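Local coordinates for ribokinase (PDB 6WHJ), which probably phosphorylates D-ribose at its O-5 hydroxyl with ATP and magnesium, yielding D-ribose 5-phosphate for nucleotide synthesis or the pentose phosphate pathway, at residues B[303-306]-B[307-311]; B[278-281]-B[282-286]; B[246-250]-B[251-255]; B[177-180]-B[181-184]; B[48-51]-B[52-56]. All coordinates share one frame; numbering follows the deposited sequence.

In the fold
Contacts 1, 2 and 5 are successive turns within helices 301-318, 272-287 and 44-55, which pack on one another in the core of this PfkB-family kinase. Contacts 1 and 2 have centres 8 Å apart and share a salt bridge, Glu306 OE1 to Arg283 NH2 at 3.1 Å; contact 5 lies with its centre 9 Å from that of contact 2. Contact 3, the hairpin at the edge of the nine-stranded sheet, reaches contact 1 through Ile247. Contact 4 stands apart, its nearest atoms about 8 Å from contact 5, near the predicted substrate residue Glu146. The predicted catalytic base Asp274 lies on helix 272-287 and is hydrogen-bonded by Gln48 of contact 5.

Contact 1: residues B[303-306]-B[307-311]; sequences TIAE and AARFA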
loop_
_atom_site.group_PDB
_atom_site.type_symbol
_atom_site.label_atom_id
_atom_site.label_comp_id
_atom_site.label_asym_id
_atom_site.label_seq_id
_atom_site.Cartn_x
_atom_site.Cartn_y
_atom_site.Cartn_z
ATOM N N THR B 303 -4.780 -26.619 -32.350
ATOM C CA THR B 303 -3.489 -26.003 -32.058
ATOM C C THR B 303 -3.603 -25.061 -30.872
ATOM O O THR B 303 -2.730 -25.044 -29.998
ATOM C CB THR B 303 -2.959 -25.253 -33.282
ATOM O OG1 THR B 303 -2.831 -26.153 -34.396
ATOM C CG2 THR B 303 -1.597 -24.629 -32.974
ATOM N N ILE B 304 -4.673 -24.260 -30.833
ATOM C CA ILE B 304 -4.931 -23.395 -29.687
ATOM C C ILE B 304 -5.107 -24.235 -28.434
ATOM O O ILE B 304 -4.650 -23.862 -27.346
ATOM C CB ILE B 304 -6.163 -22.506 -29.951
ATOM C CG1 ILE B 304 -6.017 -21.791 -31.298
ATOM C CG2 ILE B 304 -6.400 -21.527 -28.799
ATOM C CD1 ILE B 304 -4.813 -20.873 -31.380
ATOM N N ALA B 305 -5.772 -25.387 -28.570
ATOM C CA ALA B 305 -5.982 -26.255 -27.417
ATOM C C ALA B 305 -4.667 -26.830 -26.905
ATOM O O ALA B 305 -4.449 -26.891 -25.691
ATOM C CB ALA B 305 -6.954 -27.380 -27.767
ATOM N N GLU B 306 -3.758 -27.217 -27.808
ATOM C CA GLU B 306 -2.490 -27.773 -27.349
ATOM C C GLU B 306 -1.663 -26.725 -26.611
ATOM O O GLU B 306 -1.010 -27.035 -25.608
ATOM C CB GLU B 306 -1.700 -28.368 -28.518
ATOM C CG GLU B 306 -0.399 -29.021 -28.049
ATOM C CD GLU B 306 0.428 -29.623 -29.166
ATOM O OE1 GLU B 306 1.647 -29.813 -28.953
ATOM O OE2 GLU B 306 -0.132 -29.922 -30.245
ATOM N N ALA B 307 -1.687 -25.477 -27.079
ATOM C CA ALA B 307 -0.984 -24.415 -26.369
ATOM C C ALA B 307 -1.558 -24.213 -24.970
ATOM O O ALA B 307 -0.816 -23.982 -24.011
ATOM C CB ALA B 307 -1.043 -23.118 -27.179
ATOM N N ALA B 308 -2.880 -24.332 -24.827
ATOM C CA ALA B 308 -3.504 -24.141 -23.522
ATOM C C ALA B 308 -3.258 -25.318 -22.578
ATOM O O ALA B 308 -3.138 -25.109 -21.363
ATOM C CB ALA B 308 -5.004 -23.897 -23.693
ATOM N N ARG B 309 -3.153 -26.547 -23.106
ATOM C CA ARG B 309 -2.769 -27.673 -22.255
ATOM C C ARG B 309 -1.395 -27.441 -21.648
ATOM O O ARG B 309 -1.173 -27.701 -20.460
ATOM C CB ARG B 309 -2.768 -28.987 -23.043
ATOM C CG ARG B 309 -4.133 -29.576 -23.326
ATOM C CD ARG B 309 -4.016 -30.971 -23.959
ATOM N NE ARG B 309 -3.794 -30.947 -25.410
ATOM C CZ ARG B 309 -4.771 -30.882 -26.312
ATOM N NH1 ARG B 309 -6.037 -30.824 -25.921
ATOM N NH2 ARG B 309 -4.484 -30.864 -27.603
ATOM N N PHE B 310 -0.466 -26.933 -22.454
ATOM C CA PHE B 310 0.860 -26.594 -21.964
ATOM C C PHE B 310 0.777 -25.508 -20.902
ATOM O O PHE B 310 1.391 -25.622 -19.834
ATOM C CB PHE B 310 1.706 -26.160 -23.162
ATOM C CG PHE B 310 3.113 -25.759 -22.841
ATOM C CD1 PHE B 310 4.126 -26.697 -22.832
ATOM C CD2 PHE B 310 3.437 -24.431 -22.634
ATOM C CE1 PHE B 310 5.435 -26.320 -22.575
ATOM C CE2 PHE B 310 4.735 -24.052 -22.382
ATOM C CZ PHE B 310 5.734 -24.993 -22.347
ATOM N N ALA B 311 -0.054 -24.490 -21.137
ATOM C CA ALA B 311 -0.163 -23.390 -20.184
ATOM C C ALA B 311 -0.765 -23.860 -18.869
ATOM O O ALA B 311 -0.389 -23.361 -17.802
ATOM C CB ALA B 311 -0.987 -22.248 -20.780
#
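Arg309 N donates to Ala305 O at 2.9 Å, the shortest of the i to i+4 backbone bonds joining residues 303-306 to 307-311. The three neighbouring bonds, Ala307 N to Thr303 O, Ala308 N to Ile304 O and Phe310 N to Glu306 O, continue the regular alpha-helical pattern of helix 301-318. On the outer side of this turn the Arg309 side chain folds back over the backbone that its own N-H is bonded to. CG starts beside the backbone N (chi1 -76°), and a bend at chi3 of -83° turns the guanidinium toward the preceding turn. One face of that group then lies over Ala305 O, while NH2 comes within 3.7 Å of Glu306 CA and NH1 within 4.0 Å of Ala305 CB. Glu306 OE2 stays 5.2 Å from Arg309 NH2, so the opposite charges do not meet; the extended Glu306 chain instead carries OE1 to a salt bridge with Arg283 of helix 272-287. The small side chains face inward: Ala307 touches Phe280 of that same helix, and Ala308 rests on Ile247 and Val258 of the sheet. The helix thus lies between a neighbouring helix and the strands. Held over a peptide carbonyl, the positive guanidinium probably gains a modest electrostatic attraction to Ala305 O, while the Glu306 carboxylate, paired with Arg283, links the two helices.

Contact 2: residues B[278-281]-B[282-286]; sequences GSFC and VRLME
Helix 272-287, whose first turn carries the predicted catalytic base Asp274, contains the Phe280 and Leu284 side chains that lie alongside each other one turn apart, pointing the same way. The CD2 methyl of Leu284 reaches Phe280 CE2 at 3.6 Å and CZ at 3.8 Å, an oblique approach to the ring. For Phe280, a CG placed opposite the backbone N (chi1 177°) leads the ring outward and slightly toward the next turn, where the leucine branch meets it. Leu284 also touches Ile304 of helix 301-318. Beneath the pair, Leu284 N bonds to Phe280 O at 2.8 Å. Such bonds repeat along this helix of the ribokinase fold, which packs against helices 44-55 and 301-318: Arg283 N to Ser279 O is the straightest, at 176°, and Met285 N to Cys281 O measures 2.9 Å. Val282 packs its CG2 methyl 3.5 Å from Gly278 O, on the side that meets Cys52 and Val55 of helix 44-55. Cys281 instead faces strand 140-143. Farther along, Arg283 NH1 donates to Glu286 OE1 at 3.1 Å. Glu286 OE1 accepts through its anti lone pair, the one away from OE2, and sits 27° out of the guanidinium plane; the same oxygen has a further salt bridge with Arg331.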
loop_
_atom_site.group_PDB
_atom_site.type_symbol
_atom_site.label_atom_id
_atom_site.label_comp_id
_atom_site.label_asym_id
_atom_site.label_seq_id
_atom_site.Cartn_x
_atom_site.Cartn_y
_atom_site.Cartn_z
ATOM N N GLY B 278 1.629 -16.218 -20.249
ATOM C CA GLY B 278 2.976 -16.305 -20.795
ATOM C C GLY B 278 3.274 -17.662 -21.412
ATOM O O GLY B 278 3.787 -17.744 -22.533
ATOM N N SER B 279 2.966 -18.744 -20.682
ATOM C CA SER B 279 3.219 -20.084 -21.198
ATOM C C SER B 279 2.385 -20.369 -22.440
ATOM O O SER B 279 2.892 -20.933 -23.419
ATOM C CB SER B 279 2.931 -21.124 -20.122
ATOM O OG SER B 279 3.650 -20.813 -18.954
ATOM N N PHE B 280 1.116 -19.944 -22.430
ATOM C CA PHE B 280 0.260 -20.092 -23.602
ATOM C C PHE B 280 0.907 -19.454 -24.826
ATOM O O PHE B 280 0.908 -20.038 -25.915
ATOM C CB PHE B 280 -1.106 -19.458 -23.321
ATOM C CG PHE B 280 -2.041 -19.484 -24.487
ATOM C CD1 PHE B 280 -2.582 -20.680 -24.939
ATOM C CD2 PHE B 280 -2.332 -18.311 -25.184
ATOM C CE1 PHE B 280 -3.445 -20.705 -26.033
ATOM C CE2 PHE B 280 -3.189 -18.323 -26.287
ATOM C CZ PHE B 280 -3.746 -19.527 -26.713
ATOM N N CYS B 281 1.488 -18.262 -24.658
ATOM C CA CYS B 281 2.132 -17.593 -25.782
ATOM C C CYS B 281 3.395 -18.324 -26.218
ATOM O O CYS B 281 3.670 -18.424 -27.421
ATOM C CB CYS B 281 2.446 -16.143 -25.426
ATOM S SG CYS B 281 0.971 -15.116 -25.313
ATOM N N VAL B 282 4.183 -18.829 -25.264
ATOM C CA VAL B 282 5.393 -19.565 -25.629
ATOM C C VAL B 282 5.040 -20.764 -26.500
ATOM O O VAL B 282 5.586 -20.935 -27.596
ATOM C CB VAL B 282 6.177 -19.985 -24.371
ATOM C CG1 VAL B 282 7.201 -21.057 -24.714
ATOM C CG2 VAL B 282 6.869 -18.777 -23.774
ATOM N N ARG B 283 4.102 -21.599 -26.034
ATOM C CA ARG B 283 3.714 -22.789 -26.790
ATOM C C ARG B 283 2.996 -22.434 -28.083
ATOM O O ARG B 283 3.154 -23.135 -29.087
ATOM C CB ARG B 283 2.822 -23.690 -25.944
ATOM C CG ARG B 283 2.714 -25.113 -26.457
ATOM C CD ARG B 283 4.069 -25.780 -26.527
ATOM N NE ARG B 283 3.976 -27.080 -27.182
ATOM C CZ ARG B 283 4.711 -27.460 -28.222
ATOM N NH1 ARG B 283 5.632 -26.648 -28.729
ATOM N NH2 ARG B 283 4.536 -28.670 -28.735
ATOM N N LEU B 284 2.204 -21.362 -28.079
ATOM C CA LEU B 284 1.548 -20.920 -29.301
ATOM C C LEU B 284 2.580 -20.539 -30.346
ATOM O O LEU B 284 2.502 -20.968 -31.504
ATOM C CB LEU B 284 0.623 -19.750 -28.993
ATOM C CG LEU B 284 -0.457 -19.380 -29.998
ATOM C CD1 LEU B 284 -1.257 -20.611 -30.358
ATOM C CD2 LEU B 284 -1.363 -18.327 -29.378
ATOM N N MET B 285 3.582 -19.760 -29.937
ATOM C CA MET B 285 4.639 -19.346 -30.850
ATOM C C MET B 285 5.434 -20.540 -31.361
ATOM O O MET B 285 5.864 -20.550 -32.520
ATOM C CB MET B 285 5.563 -18.343 -30.149
ATOM C CG MET B 285 6.693 -17.800 -31.011
ATOM S SD MET B 285 8.189 -18.816 -30.883
ATOM C CE MET B 285 8.494 -18.706 -29.124
ATOM N N GLU B 286 5.624 -21.563 -30.525
ATOM C CA GLU B 286 6.400 -22.723 -30.952
ATOM C C GLU B 286 5.624 -23.574 -31.944
ATOM O O GLU B 286 6.193 -24.073 -32.919
ATOM C CB GLU B 286 6.815 -23.557 -29.743
ATOM C CG GLU B 286 7.941 -22.945 -28.940
ATOM C CD GLU B 286 8.195 -23.668 -27.627
ATOM O OE1 GLU B 286 7.476 -24.651 -27.333
ATOM O OE2 GLU B 286 9.137 -23.263 -26.904
#

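Contact 3: residues B[246-250]-B[251-255]; sequences RIVQT and KSYES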
loop_
_atom_site.group_PDB
_atom_site.type_symbol
_atom_site.label_atom_id
_atom_site.label_comp_id
_atom_site.label_asym_id
_atom_site.label_seq_id
_atom_site.Cartn_x
_atom_site.Cartn_y
_atom_site.Cartn_z
ATOM N N ARG B 246 -11.437 -22.541 -21.409
ATOM C CA ARG B 246 -12.423 -22.860 -22.433
ATOM C C ARG B 246 -12.087 -22.054 -23.673
ATOM O O ARG B 246 -12.065 -20.820 -23.617
ATOM C CB ARG B 246 -13.833 -22.538 -21.949
ATOM C CG ARG B 246 -14.642 -23.754 -21.601
ATOM C CD ARG B 246 -15.152 -24.403 -22.856
ATOM N NE ARG B 246 -16.126 -23.560 -23.538
ATOM C CZ ARG B 246 -17.442 -23.741 -23.485
ATOM N NH1 ARG B 246 -17.948 -24.740 -22.774
ATOM N NH2 ARG B 246 -18.257 -22.929 -24.152
ATOM N N ILE B 247 -11.816 -22.744 -24.775
ATOM C CA ILE B 247 -11.519 -22.104 -26.051
ATOM C C ILE B 247 -12.768 -22.192 -26.914
ATOM O O ILE B 247 -13.279 -23.288 -27.166
ATOM C CB ILE B 247 -10.323 -22.769 -26.744
ATOM C CG1 ILE B 247 -9.092 -22.690 -25.849
ATOM C CG2 ILE B 247 -10.045 -22.100 -28.081
ATOM C CD1 ILE B 247 -7.996 -23.624 -26.259
ATOM N N VAL B 248 -13.252 -21.047 -27.378
ATOM C CA VAL B 248 -14.401 -20.986 -28.269
ATOM C C VAL B 248 -13.970 -20.291 -29.544
ATOM O O VAL B 248 -13.387 -19.202 -29.491
ATOM C CB VAL B 248 -15.598 -20.260 -27.630
ATOM C CG1 VAL B 248 -16.801 -20.303 -28.559
ATOM C CG2 VAL B 248 -15.944 -20.884 -26.287
ATOM N N GLN B 249 -14.253 -20.920 -30.683
ATOM C CA GLN B 249 -14.005 -20.308 -31.981
ATOM C C GLN B 249 -15.129 -19.338 -32.312
ATOM O O GLN B 249 -16.299 -19.623 -32.049
ATOM C CB GLN B 249 -13.936 -21.374 -33.070
ATOM C CG GLN B 249 -13.348 -20.870 -34.372
ATOM C CD GLN B 249 -12.946 -21.994 -35.292
ATOM O OE1 GLN B 249 -13.203 -23.163 -35.012
ATOM N NE2 GLN B 249 -12.257 -21.653 -36.372
ATOM N N THR B 250 -14.784 -18.195 -32.899
ATOM C CA THR B 250 -15.824 -17.287 -33.371
ATOM C C THR B 250 -16.541 -17.869 -34.595
ATOM O O THR B 250 -16.035 -18.758 -35.282
ATOM C CB THR B 250 -15.235 -15.915 -33.708
ATOM O OG1 THR B 250 -14.245 -16.046 -34.734
ATOM C CG2 THR B 250 -14.592 -15.278 -32.471
ATOM N N LYS B 251 -17.770 -17.390 -34.817
ATOM C CA LYS B 251 -18.614 -17.733 -35.970
ATOM C C LYS B 251 -19.175 -19.151 -35.905
ATOM O O LYS B 251 -20.381 -19.339 -36.086
ATOM C CB LYS B 251 -17.872 -17.569 -37.308
ATOM C CG LYS B 251 -17.149 -16.232 -37.517
ATOM C CD LYS B 251 -18.063 -15.029 -37.333
ATOM C CE LYS B 251 -17.251 -13.735 -37.343
ATOM N NZ LYS B 251 -17.810 -12.707 -36.415
ATOM N N SER B 252 -18.333 -20.146 -35.618
ATOM C CA SER B 252 -18.777 -21.539 -35.559
ATOM C C SER B 252 -19.061 -22.027 -34.151
ATOM O O SER B 252 -19.861 -22.954 -33.980
ATOM C CB SER B 252 -17.723 -22.472 -36.166
ATOM O OG SER B 252 -16.557 -22.525 -35.351
ATOM N N TYR B 253 -18.415 -21.425 -33.155
ATOM C CA TYR B 253 -18.537 -21.777 -31.737
ATOM C C TYR B 253 -18.061 -23.197 -31.431
ATOM O O TYR B 253 -18.488 -23.796 -30.441
ATOM C CB TYR B 253 -19.969 -21.544 -31.231
ATOM C CG TYR B 253 -20.420 -20.128 -31.524
ATOM C CD1 TYR B 253 -19.905 -19.056 -30.811
ATOM C CD2 TYR B 253 -21.327 -19.863 -32.542
ATOM C CE1 TYR B 253 -20.289 -17.767 -31.091
ATOM C CE2 TYR B 253 -21.722 -18.566 -32.829
ATOM C CZ TYR B 253 -21.197 -17.521 -32.101
ATOM O OH TYR B 253 -21.582 -16.229 -32.391
ATOM N N GLU B 254 -17.121 -23.723 -32.223
ATOM C CA GLU B 254 -16.426 -24.930 -31.797
ATOM C C GLU B 254 -15.704 -24.656 -30.489
ATOM O O GLU B 254 -15.173 -23.566 -30.270
ATOM C CB GLU B 254 -15.435 -25.437 -32.852
ATOM C CG GLU B 254 -16.076 -26.260 -33.944
ATOM C CD GLU B 254 -16.515 -27.627 -33.418
ATOM O OE1 GLU B 254 -17.628 -28.082 -33.787
ATOM O OE2 GLU B 254 -15.756 -28.238 -32.628
ATOM N N SER B 255 -15.748 -25.636 -29.594
ATOM C CA SER B 255 -15.268 -25.454 -28.239
ATOM C C SER B 255 -14.282 -26.561 -27.890
ATOM O O SER B 255 -14.452 -27.712 -28.316
ATOM C CB SER B 255 -16.472 -25.413 -27.272
ATOM O OG SER B 255 -16.096 -25.585 -25.925
#
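Gln249 binds backbone to backbone across the hairpin between strands 245-249 and 255-258: its N-H gives a nearly straight 2.8 Å bond to Glu254 O. A weak bond from Tyr253 N to Gln249 O, 3.0 Å at 128°, lies nearer the turn. At the tip Ser252 N hydrogen-bonds Thr250 O at 2.7 Å, coming from above the carbonyl plane and not on a lone pair. Val248 and Ser255 form an antiparallel non-hydrogen-bonded pair, supported by CA-H...O contacts such as Ser255 CA to Ile247 O at 3.1 Å. The apolar contact is slight: the CG1 methyl of Val248 meets the edge of the Tyr253 ring, 4.0 Å from CD1, and both side chains also pack on Val223 of helix 216-228. Among the polar side chains, Arg246 bends at chi2 and chi3 to bring its guanidinium face over Ser255 OG, with NE at 3.1 Å, an angle too poor for a hydrogen bond. Gln249 OE1 lies 3.8 Å from Glu254 CB, the amide and carboxylate planes being 88° apart. The backbone therefore closes this hairpin, while Arg246 and Lys251 reach helix 216-228, through a salt bridge to Asp216 and a hydrogen bond to Ser227, and Glu254 pairs within the hairpin with Arg256; Arg246 also lies near Leu240 of the predicted ATP site.

Contact 4: residues B[177-180]-B[181-184]; sequences PYRA and DYDF
Arg179 grips Asp181 side-on with two nitrogens, NE to OD1 and NH2 to OD2, each at 2.9 Å. The NH2 bond is the straighter, at 169°, with OD2 in the guanidinium plane; OD1 is tilted 33° out of that plane at NE. Both oxygens are approached on their syn sides. The Arg179 chain bends at chi2 and chi3, and Asp181 places CG between its backbone N and carbonyl carbon, which brings the two ends together over the type I beta turn from Arg179 to Tyr182. The Tyr182 N to Arg179 O bond closing that turn is weak, at 3.4 Å. On the inner, packed side Tyr182 CE2 lies over the centre of one guanidinium face, 3.9 Å from Arg179 CZ, with the two planes 59° apart; Tyr182 OH bonds to Ile147 O. Phe184 turns its ring edge to Arg179 O, with CE2 3.1 Å away, and meets Tyr178 CE1 at 4.0 Å. By contrast, Ala180 and Asp181 at the bend are exposed. Just beyond, Asp183 OD1 caps helix 184-188 by accepting from Lys186 N. Across the dimer, Arg179 packs on Asn34 of the second subunit. The two-point ion pair, with a ring over one guanidinium face, probably fixes the rotation of Arg179 in a loop close to Glu146, a predicted substrate residue.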
loop_
_atom_site.group_PDB
_atom_site.type_symbol
_atom_site.label_atom_id
_atom_site.label_comp_id
_atom_site.label_asym_id
_atom_site.label_seq_id
_atom_site.Cartn_x
_atom_site.Cartn_y
_atom_site.Cartn_z
ATOM N N PRO B 177 -6.355 -5.731 -15.470
ATOM C CA PRO B 177 -7.650 -5.915 -14.805
ATOM C C PRO B 177 -8.754 -5.179 -15.544
ATOM O O PRO B 177 -8.458 -4.267 -16.315
ATOM C CB PRO B 177 -7.419 -5.291 -13.426
ATOM C CG PRO B 177 -6.444 -4.193 -13.691
ATOM C CD PRO B 177 -5.516 -4.747 -14.758
ATOM N N TYR B 178 -10.007 -5.523 -15.273
ATOM C CA TYR B 178 -11.108 -4.843 -15.939
ATOM C C TYR B 178 -11.088 -3.350 -15.636
ATOM O O TYR B 178 -11.013 -2.935 -14.477
ATOM C CB TYR B 178 -12.452 -5.436 -15.530
ATOM C CG TYR B 178 -13.582 -4.600 -16.056
ATOM C CD1 TYR B 178 -13.882 -4.581 -17.411
ATOM C CD2 TYR B 178 -14.318 -3.783 -15.202
ATOM C CE1 TYR B 178 -14.905 -3.798 -17.898
ATOM C CE2 TYR B 178 -15.340 -2.994 -15.677
ATOM C CZ TYR B 178 -15.633 -3.006 -17.025
ATOM O OH TYR B 178 -16.658 -2.217 -17.493
ATOM N N ARG B 179 -11.130 -2.552 -16.693
ATOM C CA ARG B 179 -11.111 -1.096 -16.625
ATOM C C ARG B 179 -12.332 -0.595 -17.370
ATOM O O ARG B 179 -12.489 -0.894 -18.558
ATOM C CB ARG B 179 -9.864 -0.532 -17.310
ATOM C CG ARG B 179 -8.543 -0.902 -16.731
ATOM C CD ARG B 179 -8.174 0.087 -15.675
ATOM N NE ARG B 179 -8.028 1.437 -16.207
ATOM C CZ ARG B 179 -6.879 1.960 -16.611
ATOM N NH1 ARG B 179 -5.773 1.230 -16.562
ATOM N NH2 ARG B 179 -6.841 3.212 -17.061
ATOM N N ALA B 180 -13.172 0.191 -16.708
ATOM C CA ALA B 180 -14.324 0.736 -17.419
ATOM C C ALA B 180 -13.923 1.795 -18.446
ATOM O O ALA B 180 -14.713 2.103 -19.345
ATOM C CB ALA B 180 -15.331 1.320 -16.430
ATOM N N ASP B 181 -12.716 2.355 -18.346
ATOM C CA ASP B 181 -12.305 3.417 -19.255
ATOM C C ASP B 181 -11.588 2.898 -20.498
ATOM O O ASP B 181 -11.153 3.712 -21.318
ATOM C CB ASP B 181 -11.397 4.421 -18.525
ATOM C CG ASP B 181 -10.233 3.753 -17.811
ATOM O OD1 ASP B 181 -10.119 2.515 -17.879
ATOM O OD2 ASP B 181 -9.416 4.470 -17.190
ATOM N N TYR B 182 -11.492 1.582 -20.681
ATOM C CA TYR B 182 -10.850 1.009 -21.858
ATOM C C TYR B 182 -11.850 0.822 -22.989
ATOM O O TYR B 182 -12.928 0.250 -22.791
ATOM C CB TYR B 182 -10.209 -0.330 -21.508
ATOM C CG TYR B 182 -8.721 -0.267 -21.301
ATOM C CD1 TYR B 182 -7.883 -1.210 -21.883
ATOM C CD2 TYR B 182 -8.157 0.692 -20.472
ATOM C CE1 TYR B 182 -6.518 -1.176 -21.684
ATOM C CE2 TYR B 182 -6.795 0.741 -20.268
ATOM C CZ TYR B 182 -5.978 -0.201 -20.869
ATOM O OH TYR B 182 -4.618 -0.161 -20.653
ATOM N N ASP B 183 -11.468 1.275 -24.184
ATOM C CA ASP B 183 -12.250 1.053 -25.397
ATOM C C ASP B 183 -11.963 -0.365 -25.875
ATOM O O ASP B 183 -11.135 -0.608 -26.757
ATOM C CB ASP B 183 -11.896 2.096 -26.447
ATOM C CG ASP B 183 -12.881 2.137 -27.602
ATOM O OD1 ASP B 183 -13.585 1.132 -27.828
ATOM O OD2 ASP B 183 -12.961 3.193 -28.270
ATOM N N PHE B 184 -12.647 -1.328 -25.243
ATOM C CA PHE B 184 -12.426 -2.733 -25.576
ATOM C C PHE B 184 -12.892 -3.048 -26.990
ATOM O O PHE B 184 -12.268 -3.854 -27.692
ATOM C CB PHE B 184 -13.143 -3.632 -24.569
ATOM C CG PHE B 184 -12.503 -3.638 -23.222
ATOM C CD1 PHE B 184 -11.298 -4.289 -23.018
ATOM C CD2 PHE B 184 -13.086 -2.966 -22.164
ATOM C CE1 PHE B 184 -10.690 -4.288 -21.770
ATOM C CE2 PHE B 184 -12.482 -2.956 -20.914
ATOM C CZ PHE B 184 -11.279 -3.621 -20.717
#

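Contact 5: residues B[48-51]-B[52-56]; sequences QAIA and CGKVL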
loop_
_atom_site.group_PDB
_atom_site.type_symbol
_atom_site.label_atom_id
_atom_site.label_comp_id
_atom_site.label_asym_id
_atom_site.label_seq_id
_atom_site.Cartn_x
_atom_site.Cartn_y
_atom_site.Cartn_z
ATOM N N GLN B 48 4.081 -11.230 -17.428
ATOM C CA GLN B 48 3.877 -12.116 -18.564
ATOM C C GLN B 48 5.122 -12.218 -19.431
ATOM O O GLN B 48 5.372 -13.274 -20.022
ATOM C CB GLN B 48 2.688 -11.640 -19.389
ATOM C CG GLN B 48 1.376 -11.980 -18.771
ATOM C CD GLN B 48 0.256 -11.296 -19.488
ATOM O OE1 GLN B 48 0.409 -10.922 -20.651
ATOM N NE2 GLN B 48 -0.897 -11.163 -18.827
ATOM N N ALA B 49 5.918 -11.147 -19.508
ATOM C CA ALA B 49 7.181 -11.226 -20.235
ATOM C C ALA B 49 8.193 -12.091 -19.490
ATOM O O ALA B 49 8.983 -12.808 -20.115
ATOM C CB ALA B 49 7.747 -9.828 -20.473
ATOM N N ILE B 50 8.195 -12.028 -18.157
ATOM C CA ILE B 50 9.134 -12.836 -17.389
ATOM C C ILE B 50 8.752 -14.312 -17.460
ATOM O O ILE B 50 9.618 -15.189 -17.588
ATOM C CB ILE B 50 9.215 -12.306 -15.942
ATOM C CG1 ILE B 50 9.866 -10.917 -15.951
ATOM C CG2 ILE B 50 9.990 -13.258 -15.042
ATOM C CD1 ILE B 50 10.019 -10.236 -14.590
ATOM N N ALA B 51 7.448 -14.607 -17.433
ATOM C CA ALA B 51 6.995 -15.985 -17.609
ATOM C C ALA B 51 7.399 -16.533 -18.975
ATOM O O ALA B 51 7.793 -17.702 -19.088
ATOM C CB ALA B 51 5.481 -16.065 -17.415
ATOM N N CYS B 52 7.317 -15.703 -20.025
ATOM C CA CYS B 52 7.804 -16.128 -21.336
ATOM C C CYS B 52 9.275 -16.506 -21.265
ATOM O O CYS B 52 9.663 -17.604 -21.679
ATOM C CB CYS B 52 7.596 -15.036 -22.388
ATOM S SG CYS B 52 5.898 -14.842 -22.996
ATOM N N GLY B 53 10.109 -15.604 -20.738
ATOM C CA GLY B 53 11.533 -15.870 -20.672
ATOM C C GLY B 53 11.884 -17.133 -19.909
ATOM O O GLY B 53 12.830 -17.834 -20.274
ATOM N N LYS B 54 11.119 -17.462 -18.862
ATOM C CA LYS B 54 11.453 -18.642 -18.067
ATOM C C LYS B 54 10.954 -19.940 -18.688
ATOM O O LYS B 54 11.570 -20.993 -18.493
ATOM C CB LYS B 54 10.894 -18.517 -16.651
ATOM C CG LYS B 54 11.548 -17.439 -15.809
ATOM C CD LYS B 54 11.148 -17.634 -14.355
ATOM C CE LYS B 54 11.891 -16.709 -13.418
ATOM N NZ LYS B 54 11.137 -16.608 -12.135
ATOM N N VAL B 55 9.853 -19.893 -19.432
ATOM C CA VAL B 55 9.307 -21.099 -20.032
ATOM C C VAL B 55 9.882 -21.312 -21.427
ATOM O O VAL B 55 9.857 -22.441 -21.938
ATOM C CB VAL B 55 7.768 -21.010 -20.032
ATOM C CG1 VAL B 55 7.140 -22.177 -20.747
ATOM C CG2 VAL B 55 7.238 -20.951 -18.595
ATOM N N LEU B 56 10.454 -20.276 -22.025
ATOM C CA LEU B 56 11.105 -20.400 -23.315
ATOM C C LEU B 56 12.375 -21.229 -23.192
ATOM O O LEU B 56 13.059 -21.210 -22.166
ATOM C CB LEU B 56 11.452 -19.017 -23.854
ATOM C CG LEU B 56 10.385 -18.315 -24.678
ATOM C CD1 LEU B 56 10.877 -16.924 -25.006
ATOM C CD2 LEU B 56 10.071 -19.110 -25.937
#
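Residues 48-55 form the last two turns of helix 44-55, joined by i to i+4 bonds from Cys52 N to Gln48 O, Gly53 N to Ala49 O, Lys54 N to Ile50 O and Val55 N to Ala51 O, before Leu56 leaves helical geometry. In this PfkB-family fold the first turn of the helix carries most of the predicted substrate-binding residues 43-47. Lys54 N also makes a weak 3.3 Å bond to Ala51 O, which accepts from Val55 N as well. Side chains meet the preceding turn mainly at its carbonyl oxygens. Cys52 sets SG beside its backbone N (chi1 -76°), which brings the sulfur 3.4 Å from Gln48 O. Lys54 lays its CG 3.5 Å from Ile50 O, then runs extended past the CG2 methyl of Ile50, with its CE 4.3 Å away, to hydrogen-bond through NZ to Ser325 O. Ile50 packs on His80, Tyr81 and Leu84 of helix 72-84, and Ala49 on Tyr81 and on Phe64 of strand 62-69. Val55 and Leu56 instead face helix 272-287. At the start of the segment Gln48 reaches toward the active site: NE2 hydrogen-bonds Asp274 OD1, the predicted proton acceptor, and OE1 accepts from Gln144 NE2, a pairing consistent with positioning the aspartate. At the other end, the CG2 methyl of Val55 rests 3.3 Å from Ala51 O.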